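Local coordinates for 3-hydroxyisobutyrate dehydrogenase family protein (Geobacter sulfurreducens, PDB 3PDU), which probably reduces succinic semialdehyde to gamma-hydroxybutyrate with an NADP(H) cofactor, as a member of the beta-hydroxyacid dehydrogenase family, at residues M237-D240 with L241-V245. Residues are numbered along the deposited sequence; the frame is centred on the assembly and turned at random.
Sequences MQKD and LRLAV. With NAP (NADP nicotinamide-adenine-dinucleotide phosphate), chain I.
R242 folds back along helix 234-251 to lay one face of its guanidinium over the backbone of K239, whose CA stands 3.8 Å above the centre of that plane. One turn back, Q238 OE1 accepts a weak bond from R242 NH2 (3.3 Å), the amide and guanidinium planes being turned 59° apart. Both groups have other partners: R269 also donates to OE1, and D249 of the second subunit pairs with R242 NE and accepts from Q238 NE2.

The two apolar pairs are each four residues apart. K239 CD lies 3.7 Å from L243 CD1, and M237 CE touches L241 CG at 4.1 Å. Regular helical bonds accompany them, such as R242 N to Q238 O at 2.9 Å.

K239 carries the salt bridge within the helix and the bonds to the cofactor. Bends at chi2 (-99°) and chi3 bring K239 NZ to D240 OD1, 2.7 Å away on the syn side of the carboxylate, while N175 holds OD2. K239 NZ also donates to NADP O2D at 3.0 Å and, weakly, to O3D, with T96 O as a further acceptor. K239 opens the sequence KDLRLA, consistent with the KDLxLA-type motif of beta-hydroxyacid dehydrogenases, in a helix that lines the NADP cleft.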
loop_
_atom_site.group_PDB
_atom_site.type_symbol
_atom_site.label_atom_id
_atom_site.label_comp_id
_atom_site.label_asym_id
_atom_site.label_seq_id
_atom_site.Cartn_x
_atom_site.Cartn_y
_atom_site.Cartn_z
ATOM N N MET A 237 -7.547 -17.512 2.968
ATOM C CA MET A 237 -7.832 -16.172 2.455
ATOM C C MET A 237 -6.543 -15.548 1.908
ATOM O O MET A 237 -6.540 -14.921 0.836
ATOM C CB MET A 237 -8.425 -15.273 3.546
ATOM C CG MET A 237 -8.681 -13.809 3.082
ATOM S SD MET A 237 -10.151 -13.609 2.043
ATOM C CE MET A 237 -9.473 -13.897 0.433
ATOM N N GLN A 238 -5.443 -15.716 2.641
ATOM C CA GLN A 238 -4.176 -15.111 2.216
ATOM C C GLN A 238 -3.708 -15.782 0.919
ATOM O O GLN A 238 -3.268 -15.115 -0.020
ATOM C CB GLN A 238 -3.109 -15.207 3.315
ATOM C CG GLN A 238 -1.876 -14.349 3.021
ATOM C CD GLN A 238 -0.834 -15.104 2.221
ATOM O OE1 GLN A 238 -0.402 -16.182 2.621
ATOM N NE2 GLN A 238 -0.403 -14.530 1.095
ATOM N N LYS A 239 -3.820 -17.106 0.869
ATOM C CA LYS A 239 -3.570 -17.855 -0.368
ATOM C C LYS A 239 -4.394 -17.315 -1.559
ATOM O O LYS A 239 -3.867 -17.152 -2.674
ATOM C CB LYS A 239 -3.852 -19.353 -0.134
ATOM C CG LYS A 239 -3.654 -20.241 -1.369
ATOM C CD LYS A 239 -4.969 -20.570 -2.076
ATOM C CE LYS A 239 -5.978 -21.242 -1.132
ATOM N NZ LYS A 239 -7.286 -21.478 -1.837
ATOM N N ASP A 240 -5.680 -17.033 -1.345
ATOM C CA ASP A 240 -6.511 -16.519 -2.458
ATOM C C ASP A 240 -6.062 -15.139 -2.938
ATOM O O ASP A 240 -6.054 -14.860 -4.147
ATOM C CB ASP A 240 -7.996 -16.482 -2.081
ATOM C CG ASP A 240 -8.598 -17.871 -1.925
ATOM O OD1 ASP A 240 -7.925 -18.866 -2.273
ATOM O OD2 ASP A 240 -9.755 -17.964 -1.459
ATOM N N LEU A 241 -5.699 -14.264 -2.000
ATOM C CA LEU A 241 -5.147 -12.961 -2.382
ATOM C C LEU A 241 -3.807 -13.111 -3.124
ATOM O O LEU A 241 -3.571 -12.453 -4.146
ATOM C CB LEU A 241 -4.978 -12.068 -1.145
ATOM C CG LEU A 241 -6.300 -11.490 -0.599
ATOM C CD1 LEU A 241 -6.166 -10.883 0.804
ATOM C CD2 LEU A 241 -6.860 -10.451 -1.557
ATOM N N ARG A 242 -2.917 -13.947 -2.596
ATOM C CA ARG A 242 -1.680 -14.288 -3.314
ATOM C C ARG A 242 -1.989 -14.643 -4.769
ATOM O O ARG A 242 -1.387 -14.107 -5.716
ATOM C CB ARG A 242 -0.978 -15.469 -2.610
ATOM C CG ARG A 242 0.027 -16.264 -3.471
ATOM C CD ARG A 242 0.143 -17.715 -2.962
ATOM N NE ARG A 242 0.305 -17.742 -1.507
ATOM C CZ ARG A 242 0.093 -18.809 -0.738
ATOM N NH1 ARG A 242 -0.289 -19.957 -1.280
ATOM N NH2 ARG A 242 0.253 -18.722 0.582
ATOM N N LEU A 243 -2.950 -15.536 -4.954
ATOM C CA LEU A 243 -3.273 -16.018 -6.291
ATOM C C LEU A 243 -3.876 -14.923 -7.165
ATOM O O LEU A 243 -3.590 -14.866 -8.353
ATOM C CB LEU A 243 -4.221 -17.222 -6.223
ATOM C CG LEU A 243 -3.638 -18.467 -5.534
ATOM C CD1 LEU A 243 -4.610 -19.648 -5.597
ATOM C CD2 LEU A 243 -2.318 -18.827 -6.192
ATOM N N ALA A 244 -4.712 -14.061 -6.581
ATOM C CA ALA A 244 -5.280 -12.931 -7.315
ATOM C C ALA A 244 -4.192 -11.979 -7.829
ATOM O O ALA A 244 -4.242 -11.504 -8.972
ATOM C CB ALA A 244 -6.285 -12.168 -6.432
ATOM N N VAL A 245 -3.224 -11.687 -6.964
ATOM C CA VAL A 245 -2.110 -10.817 -7.319
ATOM C C VAL A 245 -1.247 -11.456 -8.413
ATOM O O VAL A 245 -0.768 -10.769 -9.328
ATOM C CB VAL A 245 -1.258 -10.463 -6.078
ATOM C CG1 VAL A 245 0.062 -9.779 -6.485
ATOM C CG2 VAL A 245 -2.058 -9.552 -5.123
HETATM P PA NAP I . -9.000 -27.111 5.185
HETATM O O1A NAP I . -7.707 -26.509 5.552
HETATM O O2A NAP I . -9.885 -27.367 6.333
HETATM O O5B NAP I . -8.801 -28.444 4.331
HETATM C C5B NAP I . -7.809 -28.617 3.353
HETATM C C4B NAP I . -7.921 -30.049 2.830
HETATM O O4B NAP I . -6.865 -30.284 1.907
HETATM C C3B NAP I . -7.769 -31.107 3.932
HETATM O O3B NAP I . -8.544 -32.232 3.558
HETATM C C2B NAP I . -6.298 -31.478 3.844
HETATM O O2B NAP I . -5.959 -32.782 4.243
HETATM C C1B NAP I . -6.103 -31.377 2.346
HETATM N N9A NAP I . -4.697 -31.203 1.964
HETATM C C8A NAP I . -3.880 -30.128 2.185
HETATM N N7A NAP I . -2.669 -30.417 1.638
HETATM C C5A NAP I . -2.721 -31.638 1.067
HETATM C C6A NAP I . -1.786 -32.393 0.374
HETATM N N6A NAP I . -0.553 -31.918 0.160
HETATM N N1A NAP I . -2.153 -33.637 -0.085
HETATM C C2A NAP I . -3.429 -34.122 0.126
HETATM N N3A NAP I . -4.352 -33.364 0.814
HETATM C C4A NAP I . -3.995 -32.143 1.274
HETATM O O3 NAP I . -9.634 -26.103 4.113
HETATM P PN NAP I . -11.127 -25.822 3.614
HETATM O O1N NAP I . -11.607 -24.609 4.301
HETATM O O2N NAP I . -11.878 -27.103 3.610
HETATM O O5D NAP I . -10.750 -25.403 2.109
HETATM C C5D NAP I . -10.659 -26.324 1.044
HETATM C C4D NAP I . -10.676 -25.498 -0.236
HETATM O O4D NAP I . -11.903 -24.802 -0.333
HETATM C C3D NAP I . -9.597 -24.420 -0.206
HETATM O O3D NAP I . -9.151 -24.218 -1.538
HETATM C C2D NAP I . -10.325 -23.173 0.250
HETATM O O2D NAP I . -9.701 -21.977 -0.195
HETATM C C1D NAP I . -11.661 -23.417 -0.441
HETATM N N1N NAP I . -12.820 -22.727 0.126
HETATM C C2N NAP I . -12.982 -22.610 1.479
HETATM C C3N NAP I . -14.115 -21.970 1.991
HETATM C C7N NAP I . -14.340 -21.850 3.481
HETATM O O7N NAP I . -15.253 -20.896 3.929
HETATM N N7N NAP I . -13.675 -22.605 4.361
HETATM C C4N NAP I . -15.070 -21.466 1.111
HETATM C C5N NAP I . -14.908 -21.609 -0.268
HETATM C C6N NAP I . -13.777 -22.259 -0.748
HETATM P P2B NAP I . -5.492 -33.067 5.759
HETATM O O1X NAP I . -4.624 -34.288 5.667
HETATM O O2X NAP I . -4.744 -31.861 6.286
HETATM O O3X NAP I . -6.697 -33.308 6.619
#